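Local coordinates for protein VAL-1 (Chlorella virus, PDB 3A0N) that probably cleaves alginate and related polyuronate chains by beta-elimination, as a polysaccharide lyase of family 14, at residues 61-66 / 213-218; 81-86 / 160-165; 115-120 / 166-171; 132-137 / 204-209. All coordinates share one frame; numbering follows the deposited sequence.

Contact 1. Residues 61-66 / 213-218; sequences FSAVPD and SRFDWN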
# COMPACT_ATOMS: atom_id res chain seq x y z
N PHE A 61 1.80 8.96 5.26
CA PHE A 61 0.97 9.17 6.46
C PHE A 61 0.54 7.80 6.98
O PHE A 61 0.59 6.83 6.22
CB PHE A 61 -0.25 10.02 6.22
CG PHE A 61 -1.31 9.50 5.27
CD1 PHE A 61 -2.37 8.74 5.75
CD2 PHE A 61 -1.31 9.74 3.91
CE1 PHE A 61 -3.36 8.24 4.92
CE2 PHE A 61 -2.29 9.24 3.08
CZ PHE A 61 -3.36 8.49 3.56
N SER A 62 0.06 7.74 8.23
CA SER A 62 -0.44 6.50 8.81
C SER A 62 -1.87 6.82 9.27
O SER A 62 -2.11 7.96 9.66
CB SER A 62 0.43 6.02 9.94
OG SER A 62 0.15 4.71 10.41
N ALA A 63 -2.73 5.82 9.22
CA ALA A 63 -4.12 6.02 9.66
C ALA A 63 -4.58 4.79 10.43
O ALA A 63 -4.24 3.65 10.15
CB ALA A 63 -5.03 6.21 8.47
N VAL A 64 -5.39 5.07 11.48
CA VAL A 64 -6.06 3.95 12.20
C VAL A 64 -7.53 4.38 12.24
O VAL A 64 -7.95 4.89 13.31
CB VAL A 64 -5.52 3.66 13.59
CG1 VAL A 64 -6.25 2.45 14.15
CG2 VAL A 64 -4.01 3.45 13.56
N PRO A 65 -8.26 4.24 11.16
CA PRO A 65 -9.61 4.85 11.10
C PRO A 65 -10.57 4.16 12.07
O PRO A 65 -10.55 2.97 12.35
CB PRO A 65 -10.03 4.67 9.65
CG PRO A 65 -8.72 4.48 8.92
CD PRO A 65 -7.92 3.62 9.87
N ASP A 66 -11.46 4.98 12.64
CA ASP A 66 -12.62 4.38 13.32
C ASP A 66 -13.32 3.39 12.42
O ASP A 66 -13.58 3.65 11.27
CB ASP A 66 -13.60 5.51 13.63
CG ASP A 66 -13.08 6.58 14.54
OD1 ASP A 66 -12.20 6.35 15.38
OD2 ASP A 66 -13.60 7.73 14.41
N SER A 213 -3.47 -3.61 12.00
CA SER A 213 -3.25 -2.53 12.96
C SER A 213 -3.38 -1.13 12.39
O SER A 213 -3.81 -0.24 13.12
CB SER A 213 -1.86 -2.73 13.61
OG SER A 213 -0.83 -2.59 12.65
N ARG A 214 -3.01 -0.90 11.13
CA ARG A 214 -3.01 0.44 10.57
C ARG A 214 -2.93 0.38 9.05
O ARG A 214 -2.56 -0.67 8.49
CB ARG A 214 -1.84 1.28 11.09
CG ARG A 214 -0.51 1.02 10.40
CD ARG A 214 0.62 1.71 11.18
NE ARG A 214 1.57 0.71 11.66
CZ ARG A 214 2.80 0.55 11.18
NH1 ARG A 214 3.24 1.32 10.20
NH2 ARG A 214 3.58 -0.39 11.69
N PHE A 215 -3.30 1.50 8.44
CA PHE A 215 -3.10 1.80 7.04
C PHE A 215 -1.83 2.64 6.96
O PHE A 215 -1.81 3.70 7.53
CB PHE A 215 -4.24 2.58 6.45
CG PHE A 215 -4.08 2.93 4.98
CD1 PHE A 215 -3.99 1.88 4.07
CD2 PHE A 215 -4.05 4.25 4.56
CE1 PHE A 215 -3.86 2.24 2.74
CE2 PHE A 215 -3.92 4.58 3.22
CZ PHE A 215 -3.83 3.53 2.31
N ASP A 216 -0.82 2.19 6.24
CA ASP A 216 0.37 3.03 6.09
C ASP A 216 0.51 3.46 4.65
O ASP A 216 0.59 2.57 3.79
CB ASP A 216 1.59 2.19 6.44
CG ASP A 216 2.86 3.01 6.49
OD1 ASP A 216 3.13 3.62 7.55
OD2 ASP A 216 3.59 3.02 5.47
N TRP A 217 0.52 4.74 4.38
CA TRP A 217 0.67 5.31 3.06
C TRP A 217 2.11 5.80 2.91
O TRP A 217 2.61 6.53 3.77
CB TRP A 217 -0.29 6.48 2.83
CG TRP A 217 -0.13 7.00 1.45
CD1 TRP A 217 0.55 8.11 1.05
CD2 TRP A 217 -0.66 6.38 0.26
NE1 TRP A 217 0.45 8.19 -0.32
CE2 TRP A 217 -0.28 7.17 -0.85
CE3 TRP A 217 -1.42 5.24 0.07
CZ2 TRP A 217 -0.66 6.84 -2.17
CZ3 TRP A 217 -1.80 4.89 -1.21
CH2 TRP A 217 -1.40 5.71 -2.30
N ASN A 218 2.79 5.38 1.84
CA ASN A 218 4.17 5.90 1.69
C ASN A 218 4.56 5.70 0.23
O ASN A 218 4.97 4.58 -0.11
CB ASN A 218 5.15 5.27 2.68
CG ASN A 218 6.52 5.93 2.69
OD1 ASN A 218 6.81 6.83 1.94
ND2 ASN A 218 7.40 5.41 3.54

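Contact 2. Residues 81-86 / 160-165; sequences YPKGFD and LKYDVW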
# COMPACT_ATOMS: atom_id res chain seq x y z
N TYR A 81 -2.24 9.53 -13.55
CA TYR A 81 -0.91 9.72 -14.10
C TYR A 81 -0.98 10.50 -15.42
O TYR A 81 -1.43 9.95 -16.42
CB TYR A 81 -0.24 8.37 -14.40
CG TYR A 81 0.08 7.64 -13.12
CD1 TYR A 81 1.15 8.04 -12.34
CD2 TYR A 81 -0.64 6.54 -12.68
CE1 TYR A 81 1.52 7.41 -11.16
CE2 TYR A 81 -0.30 5.91 -11.50
CZ TYR A 81 0.77 6.33 -10.74
OH TYR A 81 1.10 5.71 -9.56
N PRO A 82 -0.52 11.74 -15.43
CA PRO A 82 -0.52 12.51 -16.70
C PRO A 82 0.28 11.76 -17.77
O PRO A 82 1.27 11.13 -17.43
CB PRO A 82 0.15 13.81 -16.28
CG PRO A 82 -0.24 13.95 -14.84
CD PRO A 82 0.00 12.54 -14.32
N LYS A 83 -0.17 11.88 -19.03
CA LYS A 83 0.57 11.27 -20.15
C LYS A 83 2.04 11.70 -20.05
O LYS A 83 2.24 12.86 -19.71
CB LYS A 83 -0.01 11.71 -21.49
CG LYS A 83 0.28 10.70 -22.60
CD LYS A 83 -0.36 11.14 -23.91
CE LYS A 83 0.40 12.33 -24.48
NZ LYS A 83 1.77 11.95 -24.95
N GLY A 84 2.96 10.78 -20.29
CA GLY A 84 4.38 11.09 -20.22
C GLY A 84 5.01 10.71 -18.90
O GLY A 84 6.22 10.62 -18.81
N PHE A 85 4.20 10.45 -17.86
CA PHE A 85 4.75 9.94 -16.60
C PHE A 85 5.62 8.72 -16.85
O PHE A 85 5.17 7.82 -17.61
CB PHE A 85 3.62 9.62 -15.60
CG PHE A 85 4.08 9.33 -14.18
CD1 PHE A 85 4.11 10.35 -13.22
CD2 PHE A 85 4.50 8.08 -13.80
CE1 PHE A 85 4.52 10.10 -11.94
CE2 PHE A 85 4.89 7.81 -12.52
CZ PHE A 85 4.91 8.82 -11.57
N ASP A 86 6.83 8.66 -16.31
CA ASP A 86 7.70 7.50 -16.43
C ASP A 86 7.67 6.70 -15.12
O ASP A 86 8.20 7.10 -14.10
CB ASP A 86 9.12 7.95 -16.78
CG ASP A 86 10.10 6.87 -17.14
OD1 ASP A 86 9.93 5.67 -16.84
OD2 ASP A 86 11.14 7.24 -17.77
N LEU A 160 -2.22 0.42 -15.16
CA LEU A 160 -2.40 1.83 -14.85
C LEU A 160 -2.32 2.64 -16.14
O LEU A 160 -1.24 2.69 -16.72
CB LEU A 160 -1.39 2.39 -13.82
CG LEU A 160 -1.35 1.56 -12.54
CD1 LEU A 160 -0.10 1.81 -11.73
CD2 LEU A 160 -2.61 1.85 -11.72
N LYS A 161 -3.42 3.24 -16.54
CA LYS A 161 -3.54 4.00 -17.77
C LYS A 161 -3.24 5.48 -17.56
O LYS A 161 -3.29 5.95 -16.42
CB LYS A 161 -4.96 3.84 -18.32
CG LYS A 161 -5.38 2.40 -18.59
CD LYS A 161 -4.37 1.67 -19.47
CE LYS A 161 -4.74 0.18 -19.49
NZ LYS A 161 -3.76 -0.56 -20.34
N TYR A 162 -2.93 6.21 -18.62
CA TYR A 162 -2.64 7.62 -18.50
C TYR A 162 -3.91 8.46 -18.64
O TYR A 162 -4.86 8.01 -19.29
CB TYR A 162 -1.69 8.02 -19.63
CG TYR A 162 -0.27 7.56 -19.52
CD1 TYR A 162 0.54 8.01 -18.47
CD2 TYR A 162 0.27 6.69 -20.46
CE1 TYR A 162 1.85 7.57 -18.41
CE2 TYR A 162 1.58 6.25 -20.39
CZ TYR A 162 2.37 6.70 -19.35
OH TYR A 162 3.69 6.29 -19.24
N ASP A 163 -3.91 9.64 -18.07
CA ASP A 163 -4.94 10.68 -18.18
C ASP A 163 -6.32 10.20 -17.73
O ASP A 163 -7.32 10.68 -18.29
CB ASP A 163 -5.02 11.25 -19.61
CG ASP A 163 -3.83 12.10 -19.98
OD1 ASP A 163 -3.07 12.60 -19.13
OD2 ASP A 163 -3.61 12.28 -21.20
N VAL A 164 -6.33 9.30 -16.77
CA VAL A 164 -7.58 8.80 -16.21
C VAL A 164 -7.40 8.49 -14.73
O VAL A 164 -6.29 8.21 -14.25
CB VAL A 164 -8.12 7.51 -16.88
CG1 VAL A 164 -8.35 7.69 -18.38
CG2 VAL A 164 -7.21 6.30 -16.66
N TRP A 165 -8.51 8.56 -13.99
CA TRP A 165 -8.51 8.12 -12.60
C TRP A 165 -8.53 6.60 -12.53
O TRP A 165 -9.55 5.97 -12.71
CB TRP A 165 -9.76 8.69 -11.87
CG TRP A 165 -9.50 10.17 -11.78
CD1 TRP A 165 -10.06 11.16 -12.54
CD2 TRP A 165 -8.59 10.82 -10.89
NE1 TRP A 165 -9.57 12.38 -12.17
CE2 TRP A 165 -8.66 12.19 -11.16
CE3 TRP A 165 -7.73 10.36 -9.90
CZ2 TRP A 165 -7.90 13.15 -10.46
CZ3 TRP A 165 -6.98 11.29 -9.20
CH2 TRP A 165 -7.08 12.65 -9.50
O HOH W 1 -4.04 8.21 -15.21

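Contact 3. Residues 115-120 / 166-171; sequences NRIMWQ and NRIEIG. With BDP (beta-D-glucopyranuronic acid), chain B.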
# COMPACT_ATOMS: atom_id res chain seq x y z
N ASN A 115 1.03 -5.68 3.76
CA ASN A 115 0.40 -5.97 2.49
C ASN A 115 0.26 -4.68 1.73
O ASN A 115 -0.58 -3.83 2.04
CB ASN A 115 -0.98 -6.59 2.76
CG ASN A 115 -1.56 -7.27 1.55
OD1 ASN A 115 -0.81 -7.61 0.62
ND2 ASN A 115 -2.87 -7.43 1.52
N ARG A 116 1.07 -4.46 0.70
CA ARG A 116 1.09 -3.20 0.00
C ARG A 116 0.91 -3.31 -1.50
O ARG A 116 1.12 -4.36 -2.10
CB ARG A 116 2.44 -2.46 0.25
CG ARG A 116 2.61 -2.00 1.68
CD ARG A 116 3.88 -1.19 1.86
NE ARG A 116 5.05 -2.06 1.86
CZ ARG A 116 6.31 -1.64 1.84
NH1 ARG A 116 6.66 -0.35 1.80
NH2 ARG A 116 7.24 -2.58 1.86
N ILE A 117 0.45 -2.24 -2.11
CA ILE A 117 0.44 -2.06 -3.54
C ILE A 117 1.78 -1.47 -4.01
O ILE A 117 2.22 -0.46 -3.47
CB ILE A 117 -0.65 -1.11 -3.97
CG1 ILE A 117 -2.06 -1.67 -3.72
CG2 ILE A 117 -0.52 -0.67 -5.43
CD1 ILE A 117 -2.43 -2.88 -4.55
N MET A 118 2.36 -2.11 -5.03
CA MET A 118 3.42 -1.45 -5.79
C MET A 118 3.00 -1.27 -7.23
O MET A 118 2.28 -2.11 -7.77
CB MET A 118 4.74 -2.23 -5.80
CG MET A 118 5.59 -2.12 -4.58
SD MET A 118 7.21 -2.90 -4.77
CE MET A 118 7.98 -1.83 -6.00
N TRP A 119 3.47 -0.18 -7.86
CA TRP A 119 3.38 -0.14 -9.32
C TRP A 119 4.68 -0.76 -9.85
O TRP A 119 5.62 -1.02 -9.10
CB TRP A 119 3.18 1.26 -9.85
CG TRP A 119 4.35 2.19 -9.96
CD1 TRP A 119 5.23 2.27 -11.02
CD2 TRP A 119 4.75 3.19 -9.02
NE1 TRP A 119 6.16 3.26 -10.74
CE2 TRP A 119 5.89 3.85 -9.52
CE3 TRP A 119 4.28 3.63 -7.76
CZ2 TRP A 119 6.55 4.87 -8.87
CZ3 TRP A 119 4.91 4.65 -7.09
CH2 TRP A 119 6.06 5.28 -7.64
N GLN A 120 4.60 -1.00 -11.17
CA GLN A 120 5.71 -1.66 -11.85
C GLN A 120 6.01 -0.91 -13.14
O GLN A 120 5.35 0.06 -13.48
CB GLN A 120 5.39 -3.13 -12.19
CG GLN A 120 5.12 -3.88 -10.90
CD GLN A 120 6.36 -4.29 -10.18
OE1 GLN A 120 6.94 -3.59 -9.30
NE2 GLN A 120 6.85 -5.45 -10.54
N ASN A 166 -7.35 6.04 -12.23
CA ASN A 166 -7.25 4.60 -12.01
C ASN A 166 -7.79 4.27 -10.62
O ASN A 166 -7.50 5.00 -9.66
CB ASN A 166 -5.81 4.09 -12.13
CG ASN A 166 -5.22 4.31 -13.52
OD1 ASN A 166 -5.49 3.48 -14.40
ND2 ASN A 166 -4.44 5.38 -13.70
N ARG A 167 -8.53 3.19 -10.50
CA ARG A 167 -9.02 2.79 -9.19
C ARG A 167 -8.28 1.56 -8.71
O ARG A 167 -8.16 0.53 -9.40
CB ARG A 167 -10.54 2.54 -9.24
CG ARG A 167 -11.30 3.75 -9.76
CD ARG A 167 -12.75 3.43 -10.07
NE ARG A 167 -12.88 2.21 -10.86
CZ ARG A 167 -12.72 2.09 -12.17
NH1 ARG A 167 -12.42 3.13 -12.92
NH2 ARG A 167 -12.87 0.89 -12.72
N ILE A 168 -7.76 1.66 -7.51
CA ILE A 168 -6.97 0.63 -6.86
C ILE A 168 -7.56 0.26 -5.51
O ILE A 168 -8.03 1.14 -4.78
CB ILE A 168 -5.52 1.12 -6.66
CG1 ILE A 168 -4.93 1.56 -8.01
CG2 ILE A 168 -4.68 0.09 -5.94
CD1 ILE A 168 -3.49 2.01 -7.95
N GLU A 169 -7.57 -1.03 -5.19
CA GLU A 169 -7.98 -1.50 -3.88
C GLU A 169 -7.03 -2.58 -3.40
O GLU A 169 -6.53 -3.37 -4.23
CB GLU A 169 -9.40 -2.13 -3.86
CG GLU A 169 -10.44 -1.32 -4.61
CD GLU A 169 -11.86 -1.67 -4.17
OE1 GLU A 169 -12.03 -2.41 -3.20
OE2 GLU A 169 -12.77 -1.21 -4.89
N ILE A 170 -6.79 -2.70 -2.11
CA ILE A 170 -6.02 -3.79 -1.54
C ILE A 170 -6.76 -4.31 -0.29
O ILE A 170 -7.05 -3.57 0.65
CB ILE A 170 -4.57 -3.42 -1.24
CG1 ILE A 170 -3.76 -4.62 -0.76
CG2 ILE A 170 -4.48 -2.25 -0.26
CD1 ILE A 170 -2.26 -4.33 -0.84
N GLY A 171 -7.07 -5.59 -0.36
CA GLY A 171 -7.85 -6.29 0.67
C GLY A 171 -6.96 -7.15 1.50
O GLY A 171 -6.00 -7.81 1.01
C1 BDP B . 10.01 -5.71 -6.49
C2 BDP B . 10.10 -5.52 -8.00
C3 BDP B . 9.14 -6.51 -8.69
C4 BDP B . 9.42 -7.93 -8.22
C5 BDP B . 9.35 -8.00 -6.69
C6 BDP B . 9.86 -9.38 -6.22
O2 BDP B . 9.68 -4.17 -8.32
O3 BDP B . 9.36 -6.38 -10.10
O4 BDP B . 8.53 -8.88 -8.81
O5 BDP B . 10.30 -7.06 -6.14
O6A BDP B . 9.05 -10.24 -5.81
O1 BDP B . 10.99 -4.85 -5.87
O6B BDP B . 11.11 -9.55 -6.26

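Contact 4. Residues 132-137 / 204-209; sequences PSDLKQ and WSRSPD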
# COMPACT_ATOMS: atom_id res chain seq x y z
N PRO A 132 5.86 -12.24 8.40
CA PRO A 132 6.63 -12.23 9.63
C PRO A 132 7.84 -13.18 9.63
O PRO A 132 7.81 -14.19 8.93
CB PRO A 132 5.64 -12.75 10.70
CG PRO A 132 4.31 -12.47 10.07
CD PRO A 132 4.50 -12.77 8.58
N SER A 133 8.82 -12.80 10.44
CA SER A 133 9.97 -13.66 10.67
C SER A 133 9.53 -14.91 11.44
O SER A 133 8.63 -14.81 12.29
CB SER A 133 11.04 -12.93 11.46
OG SER A 133 11.55 -11.83 10.72
N ASP A 134 10.14 -16.06 11.17
CA ASP A 134 9.97 -17.22 12.06
C ASP A 134 8.50 -17.60 12.14
O ASP A 134 7.99 -17.69 13.27
CB ASP A 134 10.51 -16.95 13.46
CG ASP A 134 10.60 -18.23 14.27
OD1 ASP A 134 10.97 -19.27 13.68
OD2 ASP A 134 10.31 -18.23 15.49
N LEU A 135 7.92 -17.77 10.96
CA LEU A 135 6.52 -18.16 10.88
C LEU A 135 6.35 -18.97 9.60
O LEU A 135 6.74 -18.55 8.50
CB LEU A 135 5.58 -16.96 10.90
CG LEU A 135 4.08 -17.21 10.85
CD1 LEU A 135 3.62 -18.04 12.04
CD2 LEU A 135 3.36 -15.85 10.79
N LYS A 136 5.76 -20.15 9.77
CA LYS A 136 5.65 -21.04 8.61
C LYS A 136 4.77 -20.40 7.54
O LYS A 136 3.80 -19.71 7.81
CB LYS A 136 5.14 -22.40 9.07
CG LYS A 136 4.27 -23.17 8.11
CD LYS A 136 3.58 -24.34 8.81
CE LYS A 136 4.07 -25.67 8.25
NZ LYS A 136 3.30 -26.84 8.74
N GLN A 137 5.12 -20.66 6.28
CA GLN A 137 4.27 -20.34 5.16
C GLN A 137 4.17 -21.54 4.23
O GLN A 137 5.14 -22.33 4.21
CB GLN A 137 4.84 -19.14 4.40
CG GLN A 137 4.95 -17.85 5.20
CD GLN A 137 3.60 -17.23 5.58
OE1 GLN A 137 2.56 -17.59 5.05
NE2 GLN A 137 3.71 -16.30 6.52
N TRP A 204 -0.61 -14.50 8.32
CA TRP A 204 -0.40 -13.06 8.47
C TRP A 204 0.23 -12.75 9.81
O TRP A 204 0.94 -11.76 9.95
CB TRP A 204 -1.71 -12.28 8.33
CG TRP A 204 -2.05 -11.96 6.91
CD1 TRP A 204 -3.20 -12.31 6.24
CD2 TRP A 204 -1.25 -11.20 5.97
NE1 TRP A 204 -3.17 -11.84 4.95
CE2 TRP A 204 -1.98 -11.16 4.78
CE3 TRP A 204 0.00 -10.58 6.03
CZ2 TRP A 204 -1.52 -10.51 3.63
CZ3 TRP A 204 0.47 -9.93 4.89
CH2 TRP A 204 -0.30 -9.91 3.73
N SER A 205 -0.02 -13.57 10.82
CA SER A 205 0.59 -13.39 12.13
C SER A 205 0.62 -14.69 12.94
O SER A 205 -0.12 -15.63 12.65
CB SER A 205 -0.14 -12.30 12.93
OG SER A 205 -1.17 -12.88 13.71
N ARG A 206 1.46 -14.61 13.95
CA ARG A 206 1.79 -15.79 14.76
C ARG A 206 0.86 -15.94 15.95
O ARG A 206 0.96 -17.02 16.55
CB ARG A 206 3.24 -15.68 15.20
CG ARG A 206 3.42 -14.68 16.35
CD ARG A 206 4.89 -14.24 16.42
NE ARG A 206 5.75 -15.39 16.66
CZ ARG A 206 6.63 -15.82 15.73
NH1 ARG A 206 6.74 -15.18 14.57
NH2 ARG A 206 7.33 -16.88 16.08
N SER A 207 0.02 -14.98 16.27
CA SER A 207 -0.89 -15.13 17.42
C SER A 207 -2.11 -14.25 17.27
O SER A 207 -2.09 -13.22 16.58
CB SER A 207 -0.13 -14.83 18.72
OG SER A 207 0.51 -13.57 18.61
N PRO A 208 -3.22 -14.63 17.90
CA PRO A 208 -4.52 -14.03 17.61
C PRO A 208 -4.68 -12.62 18.15
O PRO A 208 -5.71 -12.02 17.85
CB PRO A 208 -5.49 -14.96 18.34
CG PRO A 208 -4.69 -15.39 19.54
CD PRO A 208 -3.31 -15.64 18.98
N ASP A 209 -3.71 -12.15 18.90
CA ASP A 209 -3.59 -10.79 19.39
C ASP A 209 -2.95 -9.85 18.36
O ASP A 209 -3.09 -8.65 18.49
CB ASP A 209 -2.74 -10.75 20.66
CG ASP A 209 -1.33 -11.27 20.48
OD1 ASP A 209 -1.13 -12.44 20.09
OD2 ASP A 209 -0.38 -10.50 20.75

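Contact 1. Residues 61-66 / 213-218
In the seven-stranded antiparallel sheet, strand 59-63 pairs with strand 212-221 through Phe61 and Trp217, a hydrogen-bonded pair: Trp217 N gives a bond of 2.8 Å to Phe61 O, and Phe61 N bonds Trp217 O in return. Two residues on, Ala63 and Phe215 repeat the pattern, Phe215 N reaching Ala63 O at 2.9 Å. Between them Ser62 and Asp216 form a non-hydrogen-bonded pair, where Ser62 CA lies 3.4 Å from Phe215 O in a CA-H...O contact.

Phe61, Ala63, Phe215 and Trp217 all sit on the buried face. The Phe61 side chain turns back over its own backbone (chi1 64°), which lays its ring across the start of the Trp217 side chain: Trp217 CB stands over the Phe61 ring, 3.6 Å from its centroid, in a CH-pi contact. The Phe61 tip also meets the edge of the Phe215 ring, Phe61 CZ to Phe215 CE2 4.0 Å. This is the inner face of a concanavalin-type beta-sandwich, and Phe75 and Trp77 of the other sheet pack on Phe215 and Trp217.

At the far end of the pairing, Ser213 and Arg214 both face Phe97, forming a classic beta bulge toward strand 91-99.

Contact 2. Residues 81-86 / 160-165
Tyr162 and Asp163 both carry CG opposite the carbonyl carbon (chi1 -73° and -71°), and from these torsions the phenol runs along the turn of residues 82-85 while the carboxylate meets its first amide. Tyr162 OH donates to Phe85 O at 2.7 Å, arriving almost in line with the carbonyl. On the way its ring skirts the turn: Tyr162 CD1 is 3.4 Å from Pro82 O, Gly84 N lies over one face, and Phe85 CB sits at the edge.

Asp163 OD1 accepts from Lys83 N at 3.0 Å, the N-H coming in from above the carboxylate plane. The Asp163 backbone contributes too, its N bonding Tyr81 O at 3.0 Å in a nearly straight bond (170° at the hydrogen). Beside this pair a water accepts a hydrogen bond from Tyr81 N, 2.8 Å away, and lies close to Lys161 O and Val164 O.

Farther in, Tyr81 CE2 packs on Leu160 CD1 at 4.1 Å. Tyr81 also sets its CD1 over the centre of the Phe85 ring, and its hydroxyl is hydrogen-bonded to His93.

Pro82 to Phe85 form a type II beta turn, closed by Phe85 N to Pro82 O at 3.0 Å, with Gly84 at the third position. The arrangement is a loop-to-loop contact at one end of the beta-sandwich, where the chain leaves strand 72-80 and enters its antiparallel neighbour, strand 165-173.

Contact 3. Residues 115-120 / 166-171
Ile117 and Ile170 meet in the interior of the beta-sandwich, one from each of its two large sheets. The two side chains lie alongside one another, pointing in opposite senses, with Ile117 CG1 and Ile170 CD1 3.9 Å apart. Ile168 joins from the same strand as Ile170, setting its CG2 branch 3.9 Å from Ile117 CG1. The Ile117 side chain is thus lodged against two residues of strand 165-173. The short strand axes come no closer than 7.8 Å, so apolar side chains, rather than backbone pairing, fill the distance between the sheets.

In Ile170, CG1 lies opposite the backbone N (chi1 -175°) and CD1 continues the extended chain, bringing that methyl against the backbone of the facing strand, 3.4 Å from Asn115 O. Beside it the Asn115 amide lies along the Ile170 CG1 branch, with Asn115 ND2 at 3.7 Å. This buried amide nitrogen has hydrogen-bond partners outside the pair, Ser188 OG and Thr172 OG1.

Around this first shell, Trp77 touches both Ile117 and Ile168, and His93 packs on the same two residues. The other side of strand 112-119 turns to the sugar: Met118 leads away from the isoleucines toward the bound glucuronic acid, which Gly150 N and Gln153 NE2 hydrogen-bond, and Met118 CE lies 3.7 Å from its O2.

Contact 4. Residues 132-137 / 204-209
Arg206 stretches its guanidinium to the bend at Ser133 and Asp134, whose backbone carbonyls it meets edge-on. Its CG is tucked between the backbone N and the carbonyl carbon (chi1 77°), and after an extended step the chain bends at chi3 (-61°), turning the NH1 and NH2 edge to the loop. Arg206 NH1 bonds Ser133 O at 3.0 Å, nearly in line with the carbonyl and close to the guanidinium plane. Asp134 O is shared, taking weak bonds from both Arg206 nitrogens, with NH2 at 3.0 Å.

The Asp134 carboxylate adds a weak salt bridge, OD2 to Arg206 NH2 at 3.3 Å, its plane 28° from that of the guanidinium. Asp134 has positive phi, a backbone bend that probably helps present its carbonyl and the one before it to the same arginine. Two loops of the sandwich are joined in this way, one following strand 125-130 and the other leading into strand 212-221. Arg206 NH1 is also bonded to Lys110 O, so the loop carrying Lys110 is held by the same guanidinium.

Beneath the polar end, Leu135 straddles the backbone at Ser205 and Arg206. With CG opposite its own N, it sends CD2 to 3.7 Å from Ser205 C and CD1 to 4.0 Å from Arg206 CB. Pro132 turns its ring to the carbonyl of Trp204, Pro132 CG lying 3.4 Å from Trp204 O, while the Trp204 indole turns inward and bonds Glu187 O through NE1.

How the contacts relate
Contact 3 is the buried one, joining the two large sheets through aliphatic side chains, whereas contact 1 pairs neighbouring strands of one of those sheets by backbone bonds. Strand 112-119 of contact 3 belongs to the same sheet as both strands of contact 1. Contacts 2 and 4 join loops on opposite sides of the chain's centre, about 38 Å apart between centres, and rely more on polar groups: a phenol, a carboxylate and a water in contact 2, a guanidinium in contact 4. Both touch contact 3, contact 2 through Leu160 packing on Trp119 and Ile168, contact 4 through Trp204 against Asn115. Residues 204-209 closely precede 213-218 of contact 1 in the sequence.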